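Local coordinates for protein succinyl-CoA ligase (ADP-forming) subunit alpha (Methanosaeta concilii, PDB 6HXI) that binds coenzyme A and joins a CoA-ligase family region to a helical region related to the C-terminal domain of citrate synthase, at residues I11-F16 with A81-N86; V7-N12 with I106-V111; E406-I411 with Q503-Y508. All coordinates share one frame; numbering follows the deposited sequence.

Interaction 1: I11-F16 with A81-N86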
ATOM      1  N   ILE B  11       2.923  41.858 -36.150  1.00 57.39           N
ATOM      2  CA  ILE B  11       3.843  41.339 -35.165  1.00 56.37           C
ATOM      3  C   ILE B  11       3.263  41.459 -33.741  1.00 58.56           C
ATOM      4  O   ILE B  11       3.813  40.867 -32.825  1.00 57.69           O
ATOM      5  CB  ILE B  11       5.231  42.010 -35.374  1.00 60.63           C
ATOM      6  CG1 ILE B  11       6.361  41.130 -34.800  1.00 61.27           C
ATOM      7  CG2 ILE B  11       5.275  43.451 -34.857  1.00 63.33           C
ATOM      8  CD1 ILE B  11       7.652  41.043 -35.639  1.00 70.71           C
ATOM      9  N   ASN B  12       2.145  42.198 -33.564  1.00 55.41           N
ATOM     10  CA  ASN B  12       1.492  42.340 -32.253  1.00 55.58           C
ATOM     11  C   ASN B  12       0.193  41.517 -32.134  1.00 56.35           C
ATOM     12  O   ASN B  12      -0.455  41.539 -31.080  1.00 57.22           O
ATOM     13  CB  ASN B  12       1.260  43.809 -31.896  1.00 61.82           C
ATOM     14  CG  ASN B  12       2.528  44.624 -31.841  1.00 87.91           C
ATOM     15  OD1 ASN B  12       3.403  44.401 -30.996  1.00 80.83           O
ATOM     16  ND2 ASN B  12       2.658  45.569 -32.766  1.00 78.67           N
ATOM     17  N   THR B  13      -0.166  40.774 -33.199  1.00 49.47           N
ATOM     18  CA  THR B  13      -1.348  39.893 -33.238  1.00 47.05           C
ATOM     19  C   THR B  13      -1.259  38.781 -32.182  1.00 47.30           C
ATOM     20  O   THR B  13      -0.252  38.082 -32.093  1.00 45.54           O
ATOM     21  CB  THR B  13      -1.520  39.325 -34.636  1.00 47.30           C
ATOM     22  OG1 THR B  13      -1.808  40.403 -35.517  1.00 49.39           O
ATOM     23  CG2 THR B  13      -2.609  38.288 -34.724  1.00 43.76           C
ATOM     24  N   LYS B  14      -2.319  38.660 -31.389  1.00 44.09           N
ATOM     25  CA  LYS B  14      -2.519  37.653 -30.353  1.00 43.07           C
ATOM     26  C   LYS B  14      -3.746  36.821 -30.752  1.00 45.73           C
ATOM     27  O   LYS B  14      -4.741  37.354 -31.273  1.00 45.95           O
ATOM     28  CB  LYS B  14      -2.679  38.307 -28.971  1.00 45.80           C
ATOM     29  CG  LYS B  14      -1.384  38.864 -28.408  1.00 52.80           C
ATOM     30  CD  LYS B  14      -0.438  37.769 -27.924  1.00 54.39           C
ATOM     31  CE  LYS B  14       0.646  38.324 -27.041  1.00 71.65           C
ATOM     32  NZ  LYS B  14       1.329  37.249 -26.282  1.00 83.30           N
ATOM     33  N   ALA B  15      -3.642  35.517 -30.560  1.00 40.21           N
ATOM     34  CA  ALA B  15      -4.640  34.580 -31.019  1.00 39.71           C
ATOM     35  C   ALA B  15      -5.017  33.505 -30.006  1.00 42.52           C
ATOM     36  O   ALA B  15      -4.269  33.232 -29.064  1.00 41.73           O
ATOM     37  CB  ALA B  15      -4.147  33.898 -32.301  1.00 39.84           C
ATOM     38  N   PHE B  16      -6.176  32.864 -30.256  1.00 37.22           N
ATOM     39  CA  PHE B  16      -6.642  31.696 -29.546  1.00 35.72           C
ATOM     40  C   PHE B  16      -6.575  30.576 -30.546  1.00 40.51           C
ATOM     41  O   PHE B  16      -6.835  30.783 -31.728  1.00 41.25           O
ATOM     42  CB  PHE B  16      -8.093  31.841 -29.091  1.00 37.39           C
ATOM     43  CG  PHE B  16      -8.394  32.967 -28.131  1.00 38.08           C
ATOM     44  CD1 PHE B  16      -7.727  33.060 -26.911  1.00 40.30           C
ATOM     45  CD2 PHE B  16      -9.406  33.874 -28.401  1.00 38.90           C
ATOM     46  CE1 PHE B  16      -8.049  34.064 -25.994  1.00 42.85           C
ATOM     47  CE2 PHE B  16      -9.702  34.901 -27.502  1.00 44.16           C
ATOM     48  CZ  PHE B  16      -9.041  34.975 -26.288  1.00 43.03           C
ATOM     49  N   ALA B  81      -6.557  39.311 -27.638  1.00 43.71           N
ATOM     50  CA  ALA B  81      -6.535  38.305 -28.698  1.00 42.48           C
ATOM     51  C   ALA B  81      -7.741  38.553 -29.634  1.00 44.63           C
ATOM     52  O   ALA B  81      -8.888  38.449 -29.194  1.00 44.62           O
ATOM     53  CB  ALA B  81      -6.588  36.902 -28.087  1.00 41.70           C
ATOM     54  N   ASP B  82      -7.474  38.943 -30.883  1.00 39.33           N
ATOM     55  CA  ASP B  82      -8.519  39.269 -31.867  1.00 39.87           C
ATOM     56  C   ASP B  82      -8.642  38.232 -33.008  1.00 43.25           C
ATOM     57  O   ASP B  82      -9.471  38.381 -33.908  1.00 41.57           O
ATOM     58  CB  ASP B  82      -8.326  40.699 -32.412  1.00 43.11           C
ATOM     59  CG  ASP B  82      -7.243  40.854 -33.467  1.00 61.27           C
ATOM     60  OD1 ASP B  82      -6.160  40.234 -33.313  1.00 59.46           O
ATOM     61  OD2 ASP B  82      -7.464  41.619 -34.436  1.00 76.59           O
ATOM     62  N   VAL B  83      -7.811  37.184 -32.953  1.00 40.68           N
ATOM     63  CA  VAL B  83      -7.805  36.104 -33.924  1.00 38.97           C
ATOM     64  C   VAL B  83      -8.154  34.776 -33.249  1.00 43.39           C
ATOM     65  O   VAL B  83      -7.620  34.499 -32.179  1.00 44.87           O
ATOM     66  CB  VAL B  83      -6.432  36.013 -34.646  1.00 40.27           C
ATOM     67  CG1 VAL B  83      -6.392  34.833 -35.615  1.00 38.97           C
ATOM     68  CG2 VAL B  83      -6.101  37.308 -35.370  1.00 40.63           C
ATOM     69  N   MET B  84      -9.005  33.943 -33.899  1.00 36.95           N
ATOM     70  CA  MET B  84      -9.222  32.567 -33.472  1.00 35.12           C
ATOM     71  C   MET B  84      -8.863  31.608 -34.609  1.00 39.69           C
ATOM     72  O   MET B  84      -9.397  31.733 -35.711  1.00 38.62           O
ATOM     73  CB  MET B  84     -10.641  32.281 -32.956  1.00 37.20           C
ATOM     74  CG  MET B  84     -10.740  30.865 -32.368  1.00 39.01           C
ATOM     75  SD  MET B  84     -12.294  30.478 -31.555  1.00 43.14           S
ATOM     76  CE  MET B  84     -13.176  29.588 -32.872  1.00 37.18           C
ATOM     77  N   VAL B  85      -7.945  30.641 -34.333  1.00 36.00           N
ATOM     78  CA  VAL B  85      -7.539  29.575 -35.258  1.00 32.99           C
ATOM     79  C   VAL B  85      -8.393  28.405 -34.843  1.00 36.12           C
ATOM     80  O   VAL B  85      -8.200  27.861 -33.751  1.00 36.68           O
ATOM     81  CB  VAL B  85      -6.014  29.282 -35.221  1.00 36.57           C
ATOM     82  CG1 VAL B  85      -5.641  28.195 -36.220  1.00 35.25           C
ATOM     83  CG2 VAL B  85      -5.190  30.559 -35.465  1.00 37.32           C
ATOM     84  N   ASN B  86      -9.435  28.098 -35.656  1.00 33.10           N
ATOM     85  CA  ASN B  86     -10.447  27.099 -35.355  1.00 31.72           C
ATOM     86  C   ASN B  86     -10.169  25.739 -35.970  1.00 35.52           C
ATOM     87  O   ASN B  86     -10.384  25.539 -37.172  1.00 36.38           O
ATOM     88  CB  ASN B  86     -11.840  27.633 -35.749  1.00 34.96           C
ATOM     89  CG  ASN B  86     -13.009  26.792 -35.276  1.00 39.75           C
ATOM     90  OD1 ASN B  86     -12.848  25.776 -34.626  1.00 43.58           O
ATOM     91  ND2 ASN B  86     -14.221  27.233 -35.535  1.00 33.48           N
TER
HETATM   92  O   HOH W   1      -4.445  40.943 -35.353  1.00 42.72           O
HETATM   93  O   HOH W   2      -4.555  40.840 -31.268  1.00 52.92           O
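F16 leaves its strand with CB 4.3 Å from CG of M84, its partner in the parallel strand pair, on the same face. CG stands anti to the carbonyl carbon (chi1 -62°), beside the backbone N, and this turn sends the ring back toward A81. There CB of A81 sits over one face of the F16 ring, 3.7 Å from the centroid and displaced toward the rim, making a CH-pi contact. All five ring carbons beyond CG lie within 4.2 Å of CB of A81; CE2 also approaches A81 O, and CZ, at the tip, comes closest to the methyl at 3.6 Å. Alanine suits the spot, since a single methyl can lie close against the ring.

F16 N gives a hydrogen bond to V83 O at 2.9 Å, in the carbonyl plane, and V85 N binds F16 O at 2.8 Å, almost along the C=O axis. On the other sheet face CB of A15 meets CB of V83 at 3.9 Å, with F149 packed against both.

D82 OD1 accepts a hydrogen bond from each of two waters, one bonded to T13 OG1 (itself paired with D10 N), the other to K14 N; the K14 amine goes instead to P40 and S39. The chemistry is thus divided: apolar and CH-pi packing along the buried strands, and a water-bridged carboxylate, probably ionised, beside the ends where the strands begin.

Interaction 2: V7-N12 with I106-V111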
ATOM      1  N   VAL B   7      -4.747  45.774 -42.664  1.00 66.31           N
ATOM      2  CA  VAL B   7      -3.873  44.844 -41.938  1.00 64.83           C
ATOM      3  C   VAL B   7      -4.709  43.704 -41.317  1.00 67.48           C
ATOM      4  O   VAL B   7      -5.613  43.958 -40.508  1.00 66.41           O
ATOM      5  CB  VAL B   7      -2.985  45.540 -40.867  1.00 69.18           C
ATOM      6  CG1 VAL B   7      -2.112  44.530 -40.136  1.00 67.50           C
ATOM      7  CG2 VAL B   7      -2.121  46.632 -41.478  1.00 71.16           C
ATOM      8  N   LEU B   8      -4.394  42.451 -41.674  1.00 63.11           N
ATOM      9  CA  LEU B   8      -5.106  41.334 -41.056  1.00 61.50           C
ATOM     10  C   LEU B   8      -4.341  40.971 -39.796  1.00 61.94           C
ATOM     11  O   LEU B   8      -4.903  41.046 -38.700  1.00 61.24           O
ATOM     12  CB  LEU B   8      -5.215  40.151 -42.017  1.00 61.08           C
ATOM     13  CG  LEU B   8      -6.528  39.358 -42.025  1.00 65.65           C
ATOM     14  CD1 LEU B   8      -7.697  40.197 -42.535  1.00 66.53           C
ATOM     15  CD2 LEU B   8      -6.389  38.151 -42.922  1.00 67.81           C
ATOM     16  N   PHE B   9      -3.027  40.675 -39.945  1.00 57.30           N
ATOM     17  CA  PHE B   9      -2.129  40.320 -38.844  1.00 55.85           C
ATOM     18  C   PHE B   9      -0.861  41.080 -38.893  1.00 60.85           C
ATOM     19  O   PHE B   9      -0.314  41.306 -39.968  1.00 62.51           O
ATOM     20  CB  PHE B   9      -1.719  38.850 -38.873  1.00 55.66           C
ATOM     21  CG  PHE B   9      -2.753  37.895 -39.371  1.00 55.84           C
ATOM     22  CD1 PHE B   9      -3.894  37.636 -38.627  1.00 58.16           C
ATOM     23  CD2 PHE B   9      -2.571  37.216 -40.567  1.00 59.21           C
ATOM     24  CE1 PHE B   9      -4.860  36.742 -39.088  1.00 59.28           C
ATOM     25  CE2 PHE B   9      -3.537  36.322 -41.032  1.00 61.98           C
ATOM     26  CZ  PHE B   9      -4.681  36.103 -40.294  1.00 59.30           C
ATOM     27  N   ASP B  10      -0.323  41.362 -37.721  1.00 56.80           N
ATOM     28  CA  ASP B  10       0.971  42.001 -37.578  1.00 57.78           C
ATOM     29  C   ASP B  10       1.773  41.282 -36.494  1.00 60.50           C
ATOM     30  O   ASP B  10       1.357  40.230 -35.982  1.00 57.44           O
ATOM     31  CB  ASP B  10       0.841  43.522 -37.326  1.00 61.79           C
ATOM     32  CG  ASP B  10      -0.053  43.946 -36.169  1.00 76.70           C
ATOM     33  OD1 ASP B  10       0.065  43.349 -35.063  1.00 74.72           O
ATOM     34  OD2 ASP B  10      -0.810  44.938 -36.338  1.00 89.22           O
ATOM     35  N   ILE B  11       2.923  41.858 -36.150  1.00 57.39           N
ATOM     36  CA  ILE B  11       3.843  41.339 -35.165  1.00 56.37           C
ATOM     37  C   ILE B  11       3.263  41.459 -33.741  1.00 58.56           C
ATOM     38  O   ILE B  11       3.813  40.867 -32.825  1.00 57.69           O
ATOM     39  CB  ILE B  11       5.231  42.010 -35.374  1.00 60.63           C
ATOM     40  CG1 ILE B  11       6.361  41.130 -34.800  1.00 61.27           C
ATOM     41  CG2 ILE B  11       5.275  43.451 -34.857  1.00 63.33           C
ATOM     42  CD1 ILE B  11       7.652  41.043 -35.639  1.00 70.71           C
ATOM     43  N   ASN B  12       2.145  42.198 -33.564  1.00 55.41           N
ATOM     44  CA  ASN B  12       1.492  42.340 -32.253  1.00 55.58           C
ATOM     45  C   ASN B  12       0.193  41.517 -32.134  1.00 56.35           C
ATOM     46  O   ASN B  12      -0.455  41.539 -31.080  1.00 57.22           O
ATOM     47  CB  ASN B  12       1.260  43.809 -31.896  1.00 61.82           C
ATOM     48  CG  ASN B  12       2.528  44.624 -31.841  1.00 87.91           C
ATOM     49  OD1 ASN B  12       3.403  44.401 -30.996  1.00 80.83           O
ATOM     50  ND2 ASN B  12       2.658  45.569 -32.766  1.00 78.67           N
ATOM     51  N   ILE B 106     -13.107  39.408 -30.818  1.00 48.74           N
ATOM     52  CA  ILE B 106     -12.581  38.625 -31.946  1.00 47.24           C
ATOM     53  C   ILE B 106     -13.002  39.274 -33.265  1.00 49.61           C
ATOM     54  O   ILE B 106     -14.163  39.649 -33.430  1.00 49.50           O
ATOM     55  CB  ILE B 106     -12.919  37.111 -31.827  1.00 49.21           C
ATOM     56  CG1 ILE B 106     -12.150  36.492 -30.646  1.00 49.44           C
ATOM     57  CG2 ILE B 106     -12.609  36.331 -33.116  1.00 47.89           C
ATOM     58  CD1 ILE B 106     -12.919  35.459 -29.868  1.00 48.06           C
ATOM     59  N   ARG B 107     -12.036  39.439 -34.176  1.00 45.84           N
ATOM     60  CA  ARG B 107     -12.201  40.060 -35.492  1.00 45.86           C
ATOM     61  C   ARG B 107     -12.003  39.052 -36.648  1.00 46.12           C
ATOM     62  O   ARG B 107     -12.688  39.146 -37.665  1.00 44.15           O
ATOM     63  CB  ARG B 107     -11.218  41.239 -35.600  1.00 48.48           C
ATOM     64  CG  ARG B 107     -11.215  41.971 -36.929  1.00 56.51           C
ATOM     65  CD  ARG B 107     -10.042  42.913 -36.990  1.00 73.72           C
ATOM     66  NE  ARG B 107      -9.765  43.348 -38.358  1.00 87.40           N
ATOM     67  CZ  ARG B 107      -8.557  43.352 -38.911  1.00 98.78           C
ATOM     68  NH1 ARG B 107      -7.497  42.950 -38.214  1.00 82.54           N
ATOM     69  NH2 ARG B 107      -8.396  43.762 -40.160  1.00 85.73           N
ATOM     70  N   ILE B 108     -11.060  38.085 -36.484  1.00 42.06           N
ATOM     71  CA  ILE B 108     -10.730  37.082 -37.506  1.00 39.40           C
ATOM     72  C   ILE B 108     -10.884  35.655 -36.979  1.00 42.72           C
ATOM     73  O   ILE B 108     -10.411  35.345 -35.881  1.00 42.12           O
ATOM     74  CB  ILE B 108      -9.307  37.327 -38.104  1.00 41.99           C
ATOM     75  CG1 ILE B 108      -9.139  38.755 -38.666  1.00 42.78           C
ATOM     76  CG2 ILE B 108      -8.939  36.277 -39.169  1.00 42.35           C
ATOM     77  CD1 ILE B 108      -7.883  39.405 -38.239  1.00 42.22           C
ATOM     78  N   VAL B 109     -11.562  34.792 -37.768  1.00 37.66           N
ATOM     79  CA  VAL B 109     -11.698  33.381 -37.477  1.00 35.87           C
ATOM     80  C   VAL B 109     -11.219  32.630 -38.714  1.00 40.18           C
ATOM     81  O   VAL B 109     -11.719  32.886 -39.808  1.00 39.07           O
ATOM     82  CB  VAL B 109     -13.122  32.907 -37.037  1.00 38.73           C
ATOM     83  CG1 VAL B 109     -13.086  31.457 -36.566  1.00 36.48           C
ATOM     84  CG2 VAL B 109     -13.727  33.808 -35.965  1.00 38.81           C
ATOM     85  N   ALA B 110     -10.246  31.723 -38.541  1.00 34.68           N
ATOM     86  CA  ALA B 110      -9.750  30.861 -39.603  1.00 33.33           C
ATOM     87  C   ALA B 110     -10.340  29.482 -39.357  1.00 37.64           C
ATOM     88  O   ALA B 110     -10.106  28.901 -38.291  1.00 38.01           O
ATOM     89  CB  ALA B 110      -8.222  30.801 -39.565  1.00 33.34           C
ATOM     90  N   VAL B 111     -11.167  29.004 -40.289  1.00 34.70           N
ATOM     91  CA  VAL B 111     -11.854  27.709 -40.236  1.00 34.24           C
ATOM     92  C   VAL B 111     -11.049  26.684 -41.040  1.00 38.60           C
ATOM     93  O   VAL B 111     -10.997  26.756 -42.262  1.00 38.77           O
ATOM     94  CB  VAL B 111     -13.341  27.794 -40.697  1.00 38.25           C
ATOM     95  CG1 VAL B 111     -14.061  26.475 -40.458  1.00 37.88           C
ATOM     96  CG2 VAL B 111     -14.080  28.934 -39.997  1.00 38.43           C
TER
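The guanidinium of R107 meets its partner at the edge, V7 O lying close to the plane of the group, while one face of the F9 ring carries CB of L8, 4.1 Å above the centre. I108 approaches the same ring obliquely, with CG2 4.1 Å from CE1 of F9, and the F149 ring meets F9 with its plane turned about 35°.

R107 grips end-on. NH2 donates to V7 O at 2.8 Å, from above the carbonyl plane, and NH1 reaches the same oxygen at 3.1 Å, this time within that plane. A weak third bond runs from NH1 to L8 O at 3.3 Å. Arginine is well suited here: with CG anti to the backbone N (chi1 178°) and the chain extended as far as NE, it carries two N-H donors from the residue just before strand 108-111 to carbonyls of an irregular loop. Its positive charge would probably polarise V7 C=O.

Beside it the contact is apolar. I108 holds CG1 anti to the carbonyl carbon (chi1 -55°), which directs CG1 toward the loop; CD1 at its end lies 4.0 Å from CG of L8, crossing it obliquely, and 3.4 Å from L8 O. The branched isoleucine thereby serves two neighbours: CD1 lies against L8 and, with CG2, also touches CE1 of F9. Farther along the loop, D10 OD1 accepts from N12 N at 2.8 Å, an Asx turn that bends the chain ahead of strand 15-18.

The loop lies across the sheet at the start of strand 108-111: L8 also packs on I134 and I136 of strand 134-136, and F9 reaches V83 of strand 83-86, while V109, on the other face of the strand, packs on helix 93-102.

Interaction 3: E406-I411 with Q503-Y508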
ATOM      1  N   GLU B 406      -3.974 -23.069 -10.688  1.00 25.36           N
ATOM      2  CA  GLU B 406      -5.367 -22.646 -10.544  1.00 24.54           C
ATOM      3  C   GLU B 406      -6.040 -23.287  -9.321  1.00 29.51           C
ATOM      4  O   GLU B 406      -6.856 -22.638  -8.679  1.00 27.85           O
ATOM      5  CB  GLU B 406      -6.138 -22.961 -11.804  1.00 25.61           C
ATOM      6  CG  GLU B 406      -5.642 -22.120 -12.989  1.00 36.81           C
ATOM      7  CD  GLU B 406      -6.439 -22.276 -14.273  1.00 55.58           C
ATOM      8  OE1 GLU B 406      -5.899 -21.971 -15.358  1.00 52.31           O
ATOM      9  OE2 GLU B 406      -7.621 -22.675 -14.193  1.00 64.80           O
ATOM     10  N   LEU B 407      -5.658 -24.543  -8.971  1.00 26.56           N
ATOM     11  CA  LEU B 407      -6.177 -25.221  -7.779  1.00 28.03           C
ATOM     12  C   LEU B 407      -5.713 -24.491  -6.509  1.00 27.01           C
ATOM     13  O   LEU B 407      -6.517 -24.286  -5.623  1.00 26.95           O
ATOM     14  CB  LEU B 407      -5.711 -26.676  -7.793  1.00 30.63           C
ATOM     15  CG  LEU B 407      -6.099 -27.655  -6.670  1.00 38.30           C
ATOM     16  CD1 LEU B 407      -7.637 -27.832  -6.584  1.00 41.61           C
ATOM     17  CD2 LEU B 407      -5.486 -29.074  -6.981  1.00 37.96           C
ATOM     18  N   VAL B 408      -4.427 -24.135  -6.424  1.00 22.22           N
ATOM     19  CA  VAL B 408      -3.820 -23.429  -5.299  1.00 23.03           C
ATOM     20  C   VAL B 408      -4.547 -22.076  -5.087  1.00 29.93           C
ATOM     21  O   VAL B 408      -4.912 -21.779  -3.961  1.00 30.18           O
ATOM     22  CB  VAL B 408      -2.296 -23.239  -5.503  1.00 25.23           C
ATOM     23  CG1 VAL B 408      -1.731 -22.202  -4.509  1.00 22.85           C
ATOM     24  CG2 VAL B 408      -1.580 -24.574  -5.398  1.00 24.20           C
ATOM     25  N   ILE B 409      -4.786 -21.300  -6.182  1.00 23.26           N
ATOM     26  CA  ILE B 409      -5.509 -20.028  -6.140  1.00 21.11           C
ATOM     27  C   ILE B 409      -6.883 -20.183  -5.509  1.00 25.04           C
ATOM     28  O   ILE B 409      -7.234 -19.389  -4.653  1.00 26.52           O
ATOM     29  CB  ILE B 409      -5.562 -19.376  -7.542  1.00 22.65           C
ATOM     30  CG1 ILE B 409      -4.195 -18.944  -7.967  1.00 21.07           C
ATOM     31  CG2 ILE B 409      -6.533 -18.188  -7.609  1.00 22.68           C
ATOM     32  CD1 ILE B 409      -4.122 -18.494  -9.507  1.00 19.25           C
ATOM     33  N   GLN B 410      -7.656 -21.236  -5.888  1.00 23.51           N
ATOM     34  CA  GLN B 410      -8.980 -21.531  -5.312  1.00 22.80           C
ATOM     35  C   GLN B 410      -8.901 -21.911  -3.863  1.00 26.28           C
ATOM     36  O   GLN B 410      -9.700 -21.465  -3.046  1.00 27.60           O
ATOM     37  CB  GLN B 410      -9.649 -22.643  -6.109  1.00 24.72           C
ATOM     38  CG  GLN B 410      -9.933 -22.182  -7.534  1.00 21.81           C
ATOM     39  CD  GLN B 410     -10.416 -23.353  -8.354  1.00 34.08           C
ATOM     40  OE1 GLN B 410     -11.491 -23.856  -8.156  1.00 27.60           O
ATOM     41  NE2 GLN B 410      -9.619 -23.807  -9.274  1.00 21.13           N
ATOM     42  N   ILE B 411      -7.898 -22.717  -3.524  1.00 24.25           N
ATOM     43  CA  ILE B 411      -7.699 -23.190  -2.138  1.00 25.12           C
ATOM     44  C   ILE B 411      -7.308 -22.072  -1.202  1.00 30.90           C
ATOM     45  O   ILE B 411      -7.754 -22.058  -0.057  1.00 31.68           O
ATOM     46  CB  ILE B 411      -6.692 -24.371  -2.158  1.00 28.60           C
ATOM     47  CG1 ILE B 411      -7.482 -25.622  -2.687  1.00 28.77           C
ATOM     48  CG2 ILE B 411      -6.020 -24.623  -0.757  1.00 29.82           C
ATOM     49  CD1 ILE B 411      -6.744 -26.855  -2.956  1.00 39.34           C
ATOM     50  N   GLN B 503      -5.584 -32.349   1.635  1.00 47.54           N
ATOM     51  CA  GLN B 503      -5.888 -33.614   0.989  1.00 48.28           C
ATOM     52  C   GLN B 503      -6.232 -33.435  -0.471  1.00 51.39           C
ATOM     53  O   GLN B 503      -5.781 -34.230  -1.286  1.00 49.67           O
ATOM     54  CB  GLN B 503      -6.958 -34.407   1.757  1.00 50.73           C
ATOM     55  CG  GLN B 503      -6.907 -35.937   1.545  1.00 68.12           C
ATOM     56  CD  GLN B 503      -5.523 -36.569   1.592  1.00 88.98           C
ATOM     57  OE1 GLN B 503      -4.877 -36.684   2.655  1.00 84.74           O
ATOM     58  NE2 GLN B 503      -5.053 -37.010   0.424  1.00 75.98           N
ATOM     59  N   LEU B 504      -6.950 -32.352  -0.802  1.00 48.45           N
ATOM     60  CA  LEU B 504      -7.280 -31.999  -2.185  1.00 49.72           C
ATOM     61  C   LEU B 504      -5.989 -31.777  -3.012  1.00 49.63           C
ATOM     62  O   LEU B 504      -5.882 -32.306  -4.106  1.00 50.39           O
ATOM     63  CB  LEU B 504      -8.181 -30.748  -2.218  1.00 49.98           C
ATOM     64  CG  LEU B 504      -9.655 -31.019  -1.856  1.00 56.25           C
ATOM     65  CD1 LEU B 504     -10.268 -29.855  -1.026  1.00 56.81           C
ATOM     66  CD2 LEU B 504     -10.481 -31.333  -3.104  1.00 57.87           C
ATOM     67  N   LEU B 505      -4.994 -31.076  -2.431  1.00 42.09           N
ATOM     68  CA  LEU B 505      -3.689 -30.773  -3.047  1.00 39.23           C
ATOM     69  C   LEU B 505      -2.825 -31.994  -3.210  1.00 44.09           C
ATOM     70  O   LEU B 505      -2.308 -32.245  -4.296  1.00 46.53           O
ATOM     71  CB  LEU B 505      -2.947 -29.681  -2.268  1.00 37.65           C
ATOM     72  CG  LEU B 505      -3.480 -28.274  -2.348  1.00 41.65           C
ATOM     73  CD1 LEU B 505      -2.909 -27.422  -1.256  1.00 40.77           C
ATOM     74  CD2 LEU B 505      -3.208 -27.633  -3.713  1.00 47.36           C
ATOM     75  N   ILE B 506      -2.699 -32.786  -2.161  1.00 40.73           N
ATOM     76  CA  ILE B 506      -1.938 -34.026  -2.201  1.00 40.69           C
ATOM     77  C   ILE B 506      -2.571 -35.070  -3.128  1.00 43.86           C
ATOM     78  O   ILE B 506      -1.823 -35.772  -3.839  1.00 45.21           O
ATOM     79  CB  ILE B 506      -1.747 -34.581  -0.772  1.00 44.30           C
ATOM     80  CG1 ILE B 506      -0.718 -33.746   0.016  1.00 44.58           C
ATOM     81  CG2 ILE B 506      -1.406 -36.081  -0.811  1.00 46.20           C
ATOM     82  CD1 ILE B 506      -0.324 -34.381   1.437  1.00 51.39           C
ATOM     83  N   SER B 507      -3.912 -35.232  -3.094  1.00 39.72           N
ATOM     84  CA  SER B 507      -4.536 -36.256  -3.953  1.00 41.81           C
ATOM     85  C   SER B 507      -4.310 -35.920  -5.452  1.00 43.82           C
ATOM     86  O   SER B 507      -3.862 -36.767  -6.224  1.00 45.12           O
ATOM     87  CB  SER B 507      -6.001 -36.514  -3.585  1.00 46.36           C
ATOM     88  OG  SER B 507      -6.783 -35.330  -3.543  1.00 56.74           O
ATOM     89  N   TYR B 508      -4.462 -34.654  -5.803  1.00 38.64           N
ATOM     90  CA  TYR B 508      -4.170 -34.192  -7.158  1.00 37.20           C
ATOM     91  C   TYR B 508      -2.696 -34.469  -7.605  1.00 41.32           C
ATOM     92  O   TYR B 508      -2.489 -34.934  -8.717  1.00 43.77           O
ATOM     93  CB  TYR B 508      -4.554 -32.700  -7.309  1.00 36.56           C
ATOM     94  CG  TYR B 508      -4.331 -32.172  -8.712  1.00 38.14           C
ATOM     95  CD1 TYR B 508      -5.315 -32.301  -9.689  1.00 42.17           C
ATOM     96  CD2 TYR B 508      -3.083 -31.694  -9.108  1.00 38.48           C
ATOM     97  CE1 TYR B 508      -5.077 -31.935 -11.013  1.00 46.45           C
ATOM     98  CE2 TYR B 508      -2.836 -31.312 -10.430  1.00 39.39           C
ATOM     99  CZ  TYR B 508      -3.847 -31.400 -11.367  1.00 46.57           C
ATOM    100  OH  TYR B 508      -3.617 -31.042 -12.662  1.00 42.64           O
TER
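L505 holds the middle of this helix pair. Its CG is anti to the carbonyl carbon (chi1 -71°) and chi2 is extended at 164°, a combination that carries CD2 across to the other helix although CB sets out along the interface. I411 uses the corresponding shape, CG1 anti to the carbonyl carbon with the outer bond extended, and the two side chains meet tip to tip, CD1 of I411 lying 3.6 Å from CG of L505. V408 crosses L505 at about a right angle; its CG2, beside the backbone N, stands 3.9 Å from CD2 of L505. A beta-branched valine keeps the methyl close to its own helix, which suits the place where the backbones come nearest, 7.7 Å between CA of V408 and CA of L505.

The segments run antiparallel, their N-to-C directions 171° apart and their axes 10.9 Å from each other at closest approach, within the all-helical region related to the C-terminal domain of citrate synthase. Helix 540-555 packs against I411 and L505, and L378 of the second subunit packs on L407, I411 and L504.

L407 takes the other common leucine form, CG anti to the backbone N. It slides past both L505 and Y508 in the opposite sense, bringing CD2 to 3.7 Å from CG of Y508. Y508 also has CG anti to its backbone N, which lays the root of its ring against L407; tyrosine suits this partly buried place because that root is apolar while its hydroxyl hydrogen-bonds Y400 O.

In the fold
Interactions 1 and 2 are neighbours, their centres about 6 Å apart, and both start from the stretch that holds I11 and N12. Strands 83-86 and 108-111 lie side by side in one sheet, linked by probable hydrogen bonds D82 O to R107 N and M84 N to I108 O, each 2.8 Å. The coenzyme A pocket takes up where these strands stop: F87 follows N86 and I112 follows V111, and the V85 side chain is about 9 Å from a bound coenzyme A. Interaction 3 stands apart in the helical region beyond the chain's centre, its centre about 70 Å from that of interaction 1 and about 74 Å from that of interaction 2.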